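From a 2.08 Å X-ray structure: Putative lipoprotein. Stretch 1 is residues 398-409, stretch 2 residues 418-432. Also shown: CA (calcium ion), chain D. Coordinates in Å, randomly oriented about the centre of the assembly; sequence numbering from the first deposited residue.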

ATOM      1  N   ARG A 398     -20.380  11.741  -4.534  1.00 21.42           N
ATOM      2  CA  ARG A 398     -20.648  13.183  -4.409  1.00 21.49           C
ATOM      3  C   ARG A 398     -20.803  13.650  -2.949  1.00 26.95           C
ATOM      4  O   ARG A 398     -21.176  14.799  -2.719  1.00 29.31           O
ATOM      5  CB  ARG A 398     -21.867  13.610  -5.247  1.00 21.99           C
ATOM      6  CG  ARG A 398     -21.557  13.703  -6.760  1.00 30.64           C
ATOM      7  CD  ARG A 398     -22.811  14.004  -7.579  1.00 31.40           C
ATOM      8  NE  ARG A 398     -23.852  12.990  -7.368  1.00 45.08           N
ATOM      9  CZ  ARG A 398     -23.956  11.853  -8.058  1.00 59.10           C
ATOM     10  NH1 ARG A 398     -23.109  11.582  -9.048  1.00 37.76           N
ATOM     11  NH2 ARG A 398     -24.918  10.985  -7.773  1.00 44.59           N
ATOM     12  N   VAL A 399     -20.464  12.805  -1.967  1.00 22.25           N
ATOM     13  CA  VAL A 399     -20.469  13.236  -0.569  1.00 22.74           C
ATOM     14  C   VAL A 399     -19.095  13.888  -0.303  1.00 27.64           C
ATOM     15  O   VAL A 399     -18.070  13.213  -0.489  1.00 26.67           O
ATOM     16  CB  VAL A 399     -20.783  12.089   0.441  1.00 26.62           C
ATOM     17  CG1 VAL A 399     -20.479  12.516   1.874  1.00 25.90           C
ATOM     18  CG2 VAL A 399     -22.227  11.613   0.319  1.00 26.74           C
ATOM     19  N   PRO A 400     -19.037  15.177   0.124  1.00 26.10           N
ATOM     20  CA  PRO A 400     -17.725  15.798   0.411  1.00 25.60           C
ATOM     21  C   PRO A 400     -16.927  14.990   1.435  1.00 26.59           C
ATOM     22  O   PRO A 400     -17.486  14.601   2.458  1.00 26.96           O
ATOM     23  CB  PRO A 400     -18.101  17.183   0.966  1.00 28.50           C
ATOM     24  CG  PRO A 400     -19.454  17.470   0.410  1.00 33.40           C
ATOM     25  CD  PRO A 400     -20.147  16.117   0.402  1.00 28.43           C
ATOM     26  N   PHE A 401     -15.629  14.731   1.165  1.00 21.35           N
ATOM     27  CA  PHE A 401     -14.760  13.954   2.069  1.00 19.17           C
ATOM     28  C   PHE A 401     -14.785  14.504   3.505  1.00 24.32           C
ATOM     29  O   PHE A 401     -14.976  13.728   4.434  1.00 23.43           O
ATOM     30  CB  PHE A 401     -13.315  13.873   1.546  1.00 19.55           C
ATOM     31  CG  PHE A 401     -12.552  12.731   2.189  1.00 18.30           C
ATOM     32  CD1 PHE A 401     -12.875  11.405   1.904  1.00 18.84           C
ATOM     33  CD2 PHE A 401     -11.559  12.979   3.122  1.00 18.54           C
ATOM     34  CE1 PHE A 401     -12.194  10.349   2.528  1.00 19.30           C
ATOM     35  CE2 PHE A 401     -10.866  11.921   3.741  1.00 20.19           C
ATOM     36  CZ  PHE A 401     -11.179  10.617   3.433  1.00 17.60           C
ATOM     37  N   ARG A 402     -14.696  15.847   3.678  1.00 22.82           N
ATOM     38  CA  ARG A 402     -14.731  16.548   4.972  1.00 22.17           C
ATOM     39  C   ARG A 402     -16.090  16.297   5.741  1.00 28.87           C
ATOM     40  O   ARG A 402     -16.133  16.470   6.960  1.00 29.40           O
ATOM     41  CB  ARG A 402     -14.495  18.055   4.754  1.00 20.70           C
ATOM     42  CG  ARG A 402     -15.744  18.782   4.266  1.00 32.90           C
ATOM     43  CD  ARG A 402     -15.488  20.093   3.602  1.00 41.99           C
ATOM     44  NE  ARG A 402     -15.090  21.122   4.543  1.00 39.97           N
ATOM     45  CZ  ARG A 402     -15.117  22.424   4.278  1.00 55.49           C
ATOM     46  NH1 ARG A 402     -15.572  22.864   3.109  1.00 42.63           N
ATOM     47  NH2 ARG A 402     -14.701  23.296   5.183  1.00 31.89           N
ATOM     48  N   GLU A 403     -17.173  15.904   5.028  1.00 24.86           N
ATOM     49  CA  GLU A 403     -18.469  15.565   5.661  1.00 24.61           C
ATOM     50  C   GLU A 403     -18.472  14.106   6.110  1.00 26.03           C
ATOM     51  O   GLU A 403     -19.015  13.803   7.164  1.00 25.05           O
ATOM     52  CB  GLU A 403     -19.659  15.861   4.731  1.00 26.13           C
ATOM     53  CG  GLU A 403     -19.889  17.350   4.553  1.00 31.53           C
ATOM     54  CD  GLU A 403     -21.135  17.765   3.802  1.00 48.48           C
ATOM     55  OE1 GLU A 403     -22.102  16.971   3.751  1.00 39.36           O
ATOM     56  OE2 GLU A 403     -21.148  18.898   3.271  1.00 56.70           O
ATOM     57  N   ALA A 404     -17.847  13.202   5.329  1.00 21.88           N
ATOM     58  CA  ALA A 404     -17.670  11.797   5.713  1.00 20.27           C
ATOM     59  C   ALA A 404     -16.721  11.705   6.915  1.00 23.79           C
ATOM     60  O   ALA A 404     -16.909  10.843   7.779  1.00 22.97           O
ATOM     61  CB  ALA A 404     -17.102  10.998   4.542  1.00 20.25           C
ATOM     62  N   TYR A 405     -15.689  12.606   6.957  1.00 20.21           N
ATOM     63  CA  TYR A 405     -14.685  12.671   8.020  1.00 19.80           C
ATOM     64  C   TYR A 405     -14.670  14.090   8.643  1.00 23.58           C
ATOM     65  O   TYR A 405     -13.898  14.937   8.179  1.00 23.47           O
ATOM     66  CB  TYR A 405     -13.284  12.233   7.476  1.00 19.45           C
ATOM     67  CG  TYR A 405     -13.265  10.751   7.186  1.00 17.82           C
ATOM     68  CD1 TYR A 405     -12.998   9.828   8.195  1.00 18.51           C
ATOM     69  CD2 TYR A 405     -13.654  10.262   5.938  1.00 17.82           C
ATOM     70  CE1 TYR A 405     -13.084   8.455   7.962  1.00 16.48           C
ATOM     71  CE2 TYR A 405     -13.773   8.894   5.702  1.00 18.56           C
ATOM     72  CZ  TYR A 405     -13.486   7.994   6.720  1.00 24.12           C
ATOM     73  OH  TYR A 405     -13.637   6.650   6.513  1.00 20.68           O
ATOM     74  N   PRO A 406     -15.487  14.359   9.713  1.00 20.59           N
ATOM     75  CA  PRO A 406     -15.555  15.734  10.272  1.00 21.11           C
ATOM     76  C   PRO A 406     -14.271  16.266  10.923  1.00 24.50           C
ATOM     77  O   PRO A 406     -14.182  17.466  11.152  1.00 24.46           O
ATOM     78  CB  PRO A 406     -16.682  15.647  11.319  1.00 23.23           C
ATOM     79  CG  PRO A 406     -17.489  14.446  10.918  1.00 26.98           C
ATOM     80  CD  PRO A 406     -16.495  13.477  10.345  1.00 21.72           C
ATOM     81  N   ASP A 407     -13.309  15.401  11.269  1.00 21.70           N
ATOM     82  CA  ASP A 407     -12.045  15.867  11.855  1.00 21.33           C
ATOM     83  C   ASP A 407     -10.913  15.996  10.814  1.00 24.73           C
ATOM     84  O   ASP A 407      -9.793  16.377  11.178  1.00 23.47           O
ATOM     85  CB  ASP A 407     -11.624  14.939  12.980  1.00 22.74           C
ATOM     86  CG  ASP A 407     -12.572  15.024  14.158  1.00 27.93           C
ATOM     87  OD1 ASP A 407     -13.202  16.086  14.335  1.00 25.93           O
ATOM     88  OD2 ASP A 407     -12.671  14.040  14.898  1.00 34.17           O
ATOM     89  N   PHE A 408     -11.199  15.674   9.526  1.00 22.40           N
ATOM     90  CA  PHE A 408     -10.204  15.727   8.442  1.00 21.03           C
ATOM     91  C   PHE A 408      -9.573  17.120   8.301  1.00 24.71           C
ATOM     92  O   PHE A 408      -8.345  17.212   8.336  1.00 23.44           O
ATOM     93  CB  PHE A 408     -10.803  15.289   7.088  1.00 21.59           C
ATOM     94  CG  PHE A 408      -9.834  15.247   5.917  1.00 22.80           C
ATOM     95  CD1 PHE A 408      -8.787  14.329   5.885  1.00 22.46           C
ATOM     96  CD2 PHE A 408      -9.980  16.114   4.838  1.00 23.56           C
ATOM     97  CE1 PHE A 408      -7.906  14.282   4.801  1.00 21.60           C
ATOM     98  CE2 PHE A 408      -9.112  16.046   3.747  1.00 24.19           C
ATOM     99  CZ  PHE A 408      -8.090  15.123   3.728  1.00 21.10           C
ATOM    100  N   THR A 409     -10.390  18.190   8.131  1.00 22.29           N
ATOM    101  CA  THR A 409      -9.818  19.542   7.909  1.00 24.43           C
ATOM    102  C   THR A 409      -9.018  20.009   9.121  1.00 27.40           C
ATOM    103  O   THR A 409      -8.017  20.706   8.937  1.00 28.38           O
ATOM    104  CB  THR A 409     -10.853  20.588   7.482  1.00 32.41           C
ATOM    105  OG1 THR A 409     -11.715  20.836   8.580  1.00 33.46           O
ATOM    106  CG2 THR A 409     -11.660  20.142   6.251  1.00 34.86           C
TER
HETATM  107 CA    CA D 459     -24.755   1.920   8.073  1.00 18.62          CA
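Stretch 2, residues 418-432: SNQKWYENFVDEKTI

A single indole gathering three aromatic rings in three different geometries is the striking feature of this contact, and it illustrates how a segment made of turns and short 3-10 pieces can dock on a helix end without forming a sheet or a helix pair. The CA-to-CB bond of W422 points toward stretch 1. The edge of F408 meets the indole face, with F408 CD1 3.5 Å from W422 CH2; the indole in turn offers its own edge to the face of Y405 in an offset edge-to-face pair, the planes at 89° and W422 CZ3 3.6 Å from Y405 CG. F401 meets it rim to rim, its CE2 also 3.6 Å from W422 CZ3.

The two backbones run in opposite senses. As stretch 1 passes from the helix 401-404 through the type I turn Y405-F408, its CA neighbours in stretch 2 step backward: A404 CA lies 5.0 Å from K430 CA, Y405 CA 5.0 Å from F426 CA, and D407 CA 5.0 Å from W422 CA. Stretch 2 follows this path as a type I turn, N419-W422, a 3-10 segment that ends at E424 and a second, 428-430, joined by extended residues.

Direct polar links are few. Where the first helix ends, the carbonyl of A404 accepts a hydrogen bond from the backbone of V427 (V427 N to A404 O, 2.9 Å), and F426 CA adds a CA-H...O contact to A404 O at 3.4 Å. Farther along, N425 ND2 donates to D407 OD2 at 2.9 Å. A bridging water accepts from D407 N (2.8 Å) and donates to W422 O (2.7 Å) and N425 O (2.8 Å), coupling backbones that do not bond directly there.

At the other end, K430 packs against the helix, its CB 3.8 Å from A404 CA and its CD 3.5 Å from E403 O, while K430 NZ reaches E403 OE1 only in a long salt bridge of 3.9 Å.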

ATOM      1  N   SER A 418      -2.921  18.014  14.914  1.00 26.54           N
ATOM      2  CA  SER A 418      -4.119  17.652  15.665  1.00 26.36           C
ATOM      3  C   SER A 418      -4.917  16.609  14.949  1.00 28.58           C
ATOM      4  O   SER A 418      -4.756  16.439  13.734  1.00 26.64           O
ATOM      5  CB  SER A 418      -4.994  18.881  15.880  1.00 29.72           C
ATOM      6  OG  SER A 418      -4.320  19.757  16.758  1.00 38.33           O
ATOM      7  N   ASN A 419      -5.773  15.901  15.704  1.00 25.45           N
ATOM      8  CA  ASN A 419      -6.698  14.899  15.170  1.00 25.21           C
ATOM      9  C   ASN A 419      -5.986  13.916  14.257  1.00 28.78           C
ATOM     10  O   ASN A 419      -6.414  13.707  13.118  1.00 26.71           O
ATOM     11  CB  ASN A 419      -7.833  15.608  14.415  1.00 26.43           C
ATOM     12  CG  ASN A 419      -8.595  16.546  15.301  1.00 33.82           C
ATOM     13  OD1 ASN A 419      -8.248  17.720  15.467  1.00 32.32           O
ATOM     14  ND2 ASN A 419      -9.611  16.021  15.931  1.00 20.70           N
ATOM     15  N   GLN A 420      -4.870  13.341  14.748  1.00 25.58           N
ATOM     16  CA  GLN A 420      -4.054  12.391  13.991  1.00 24.72           C
ATOM     17  C   GLN A 420      -4.822  11.124  13.709  1.00 27.02           C
ATOM     18  O   GLN A 420      -4.540  10.456  12.729  1.00 27.16           O
ATOM     19  CB  GLN A 420      -2.748  12.107  14.724  1.00 27.18           C
ATOM     20  CG  GLN A 420      -1.744  13.241  14.484  1.00 35.85           C
ATOM     21  CD  GLN A 420      -0.567  13.272  15.410  1.00 52.25           C
ATOM     22  OE1 GLN A 420      -0.134  12.263  15.961  1.00 48.99           O
ATOM     23  NE2 GLN A 420       0.002  14.450  15.573  1.00 49.04           N
ATOM     24  N   LYS A 421      -5.847  10.836  14.513  1.00 23.64           N
ATOM     25  CA  LYS A 421      -6.731   9.680  14.330  1.00 22.79           C
ATOM     26  C   LYS A 421      -8.089  10.132  13.756  1.00 24.03           C
ATOM     27  O   LYS A 421      -9.121   9.526  14.034  1.00 23.22           O
ATOM     28  CB  LYS A 421      -6.912   8.917  15.650  1.00 24.89           C
ATOM     29  CG  LYS A 421      -5.711   8.047  16.011  1.00 33.51           C
ATOM     30  CD  LYS A 421      -5.698   7.818  17.517  1.00 43.93           C
ATOM     31  CE  LYS A 421      -5.434   6.406  17.952  1.00 60.15           C
ATOM     32  NZ  LYS A 421      -5.351   6.312  19.439  1.00 70.79           N
ATOM     33  N   TRP A 422      -8.067  11.145  12.886  1.00 19.96           N
ATOM     34  CA  TRP A 422      -9.261  11.688  12.251  1.00 20.61           C
ATOM     35  C   TRP A 422     -10.048  10.621  11.485  1.00 23.02           C
ATOM     36  O   TRP A 422     -11.277  10.729  11.433  1.00 21.71           O
ATOM     37  CB  TRP A 422      -8.899  12.842  11.298  1.00 20.05           C
ATOM     38  CG  TRP A 422      -8.009  12.425  10.168  1.00 20.72           C
ATOM     39  CD1 TRP A 422      -6.647  12.460  10.140  1.00 23.44           C
ATOM     40  CD2 TRP A 422      -8.424  11.886   8.902  1.00 19.96           C
ATOM     41  NE1 TRP A 422      -6.189  12.022   8.922  1.00 21.96           N
ATOM     42  CE2 TRP A 422      -7.257  11.671   8.137  1.00 22.99           C
ATOM     43  CE3 TRP A 422      -9.681  11.597   8.323  1.00 20.68           C
ATOM     44  CZ2 TRP A 422      -7.296  11.114   6.843  1.00 21.51           C
ATOM     45  CZ3 TRP A 422      -9.717  11.010   7.061  1.00 20.99           C
ATOM     46  CH2 TRP A 422      -8.537  10.819   6.316  1.00 21.18           C
ATOM     47  N   TYR A 423      -9.330   9.626  10.875  1.00 19.41           N
ATOM     48  CA  TYR A 423      -9.872   8.533  10.044  1.00 19.94           C
ATOM     49  C   TYR A 423     -10.734   7.560  10.855  1.00 24.49           C
ATOM     50  O   TYR A 423     -11.536   6.835  10.269  1.00 23.42           O
ATOM     51  CB  TYR A 423      -8.748   7.764   9.333  1.00 21.35           C
ATOM     52  CG  TYR A 423      -7.572   7.454  10.237  1.00 23.86           C
ATOM     53  CD1 TYR A 423      -7.635   6.420  11.167  1.00 25.18           C
ATOM     54  CD2 TYR A 423      -6.391   8.181  10.149  1.00 25.36           C
ATOM     55  CE1 TYR A 423      -6.575   6.161  12.034  1.00 25.40           C
ATOM     56  CE2 TYR A 423      -5.308   7.900  10.980  1.00 26.58           C
ATOM     57  CZ  TYR A 423      -5.411   6.897  11.932  1.00 30.41           C
ATOM     58  OH  TYR A 423      -4.351   6.614  12.764  1.00 30.22           O
ATOM     59  N   GLU A 424     -10.581   7.560  12.196  1.00 22.93           N
ATOM     60  CA  GLU A 424     -11.380   6.747  13.103  1.00 23.69           C
ATOM     61  C   GLU A 424     -12.771   7.392  13.299  1.00 29.50           C
ATOM     62  O   GLU A 424     -13.699   6.719  13.764  1.00 31.77           O
ATOM     63  CB  GLU A 424     -10.672   6.592  14.474  1.00 25.37           C
ATOM     64  CG  GLU A 424      -9.446   5.699  14.441  1.00 32.45           C
ATOM     65  CD  GLU A 424      -8.781   5.328  15.753  1.00 50.48           C
ATOM     66  OE1 GLU A 424      -9.180   5.859  16.814  1.00 52.36           O
ATOM     67  OE2 GLU A 424      -7.833   4.515  15.711  1.00 56.54           O
ATOM     68  N   ASN A 425     -12.913   8.691  12.985  1.00 23.39           N
ATOM     69  CA  ASN A 425     -14.193   9.376  13.198  1.00 23.18           C
ATOM     70  C   ASN A 425     -14.943   9.532  11.873  1.00 26.27           C
ATOM     71  O   ASN A 425     -14.946  10.603  11.279  1.00 25.52           O
ATOM     72  CB  ASN A 425     -13.998  10.740  13.915  1.00 21.30           C
ATOM     73  CG  ASN A 425     -15.294  11.494  14.198  1.00 36.27           C
ATOM     74  OD1 ASN A 425     -16.384  10.920  14.312  1.00 39.43           O
ATOM     75  ND2 ASN A 425     -15.211  12.799  14.327  1.00 26.16           N
ATOM     76  N   PHE A 426     -15.555   8.442  11.396  1.00 23.22           N
ATOM     77  CA  PHE A 426     -16.305   8.483  10.142  1.00 22.87           C
ATOM     78  C   PHE A 426     -17.783   8.596  10.438  1.00 26.07           C
ATOM     79  O   PHE A 426     -18.221   8.164  11.490  1.00 24.83           O
ATOM     80  CB  PHE A 426     -16.017   7.218   9.294  1.00 24.15           C
ATOM     81  CG  PHE A 426     -16.426   5.916   9.958  1.00 24.64           C
ATOM     82  CD1 PHE A 426     -15.554   5.246  10.808  1.00 25.76           C
ATOM     83  CD2 PHE A 426     -17.685   5.373   9.741  1.00 26.53           C
ATOM     84  CE1 PHE A 426     -15.935   4.058  11.427  1.00 26.95           C
ATOM     85  CE2 PHE A 426     -18.073   4.193  10.378  1.00 28.93           C
ATOM     86  CZ  PHE A 426     -17.191   3.540  11.209  1.00 26.08           C
ATOM     87  N   VAL A 427     -18.562   9.140   9.508  1.00 23.09           N
ATOM     88  CA  VAL A 427     -20.019   9.217   9.639  1.00 21.22           C
ATOM     89  C   VAL A 427     -20.558   8.038   8.832  1.00 23.72           C
ATOM     90  O   VAL A 427     -20.313   7.957   7.618  1.00 21.03           O
ATOM     91  CB  VAL A 427     -20.565  10.574   9.152  1.00 24.94           C
ATOM     92  CG1 VAL A 427     -22.086  10.609   9.198  1.00 24.94           C
ATOM     93  CG2 VAL A 427     -19.966  11.720   9.965  1.00 25.26           C
ATOM     94  N   ASP A 428     -21.264   7.115   9.514  1.00 19.28           N
ATOM     95  CA  ASP A 428     -21.811   5.913   8.907  1.00 17.90           C
ATOM     96  C   ASP A 428     -22.609   6.223   7.626  1.00 22.78           C
ATOM     97  O   ASP A 428     -22.336   5.614   6.598  1.00 20.81           O
ATOM     98  CB  ASP A 428     -22.705   5.160   9.922  1.00 19.23           C
ATOM     99  CG  ASP A 428     -23.362   3.916   9.350  1.00 21.27           C
ATOM    100  OD1 ASP A 428     -22.865   3.400   8.339  1.00 19.01           O
ATOM    101  OD2 ASP A 428     -24.359   3.464   9.920  1.00 22.72           O
ATOM    102  N   GLU A 429     -23.609   7.128   7.695  1.00 20.63           N
ATOM    103  CA  GLU A 429     -24.489   7.426   6.553  1.00 21.60           C
ATOM    104  C   GLU A 429     -23.744   8.067   5.347  1.00 23.39           C
ATOM    105  O   GLU A 429     -24.331   8.155   4.263  1.00 23.71           O
ATOM    106  CB  GLU A 429     -25.698   8.296   7.002  1.00 23.44           C
ATOM    107  CG  GLU A 429     -25.473   9.792   7.110  1.00 36.58           C
ATOM    108  CD  GLU A 429     -26.294  10.682   6.180  1.00 65.74           C
ATOM    109  OE1 GLU A 429     -26.732  10.223   5.094  1.00 40.87           O
ATOM    110  OE2 GLU A 429     -26.440  11.878   6.520  1.00 64.86           O
ATOM    111  N   LYS A 430     -22.469   8.500   5.530  1.00 17.45           N
ATOM    112  CA  LYS A 430     -21.687   9.149   4.478  1.00 17.12           C
ATOM    113  C   LYS A 430     -20.578   8.259   3.941  1.00 22.14           C
ATOM    114  O   LYS A 430     -19.867   8.666   3.018  1.00 20.29           O
ATOM    115  CB  LYS A 430     -21.111  10.471   5.001  1.00 18.72           C
ATOM    116  CG  LYS A 430     -22.244  11.438   5.313  1.00 20.25           C
ATOM    117  CD  LYS A 430     -21.871  12.861   5.462  1.00 32.61           C
ATOM    118  CE  LYS A 430     -23.072  13.666   5.946  1.00 39.01           C
ATOM    119  NZ  LYS A 430     -24.089  13.867   4.872  1.00 38.05           N
ATOM    120  N   THR A 431     -20.424   7.039   4.511  1.00 18.29           N
ATOM    121  CA  THR A 431     -19.349   6.160   4.093  1.00 17.33           C
ATOM    122  C   THR A 431     -19.841   4.770   3.802  1.00 20.59           C
ATOM    123  O   THR A 431     -20.924   4.392   4.232  1.00 21.15           O
ATOM    124  CB  THR A 431     -18.216   6.127   5.131  1.00 19.48           C
ATOM    125  OG1 THR A 431     -18.745   5.766   6.425  1.00 16.82           O
ATOM    126  CG2 THR A 431     -17.431   7.426   5.174  1.00 15.35           C
ATOM    127  N   ILE A 432     -19.018   4.007   3.077  1.00 16.91           N
ATOM    128  CA  ILE A 432     -19.306   2.635   2.646  1.00 16.18           C
ATOM    129  C   ILE A 432     -18.327   1.637   3.221  1.00 23.70           C
ATOM    130  O   ILE A 432     -17.121   1.872   3.251  1.00 22.77           O
ATOM    131  CB  ILE A 432     -19.235   2.563   1.092  1.00 17.35           C
ATOM    132  CG1 ILE A 432     -20.231   3.528   0.456  1.00 17.16           C
ATOM    133  CG2 ILE A 432     -19.359   1.116   0.519  1.00 15.08           C
ATOM    134  CD1 ILE A 432     -20.000   3.790  -1.010  1.00 15.10           C
TER
HETATM  135  O   HOH W   1     -13.020   4.536   8.697  1.00 29.21           O
HETATM  136  O   HOH W   2     -13.036  12.652  10.927  1.00 17.30           O
HETATM  137  O   HOH W   3     -10.380  13.059  15.359  1.00 32.12           O
HETATM  138  O   HOH W   4     -24.151   0.260   9.478  1.00 19.64           O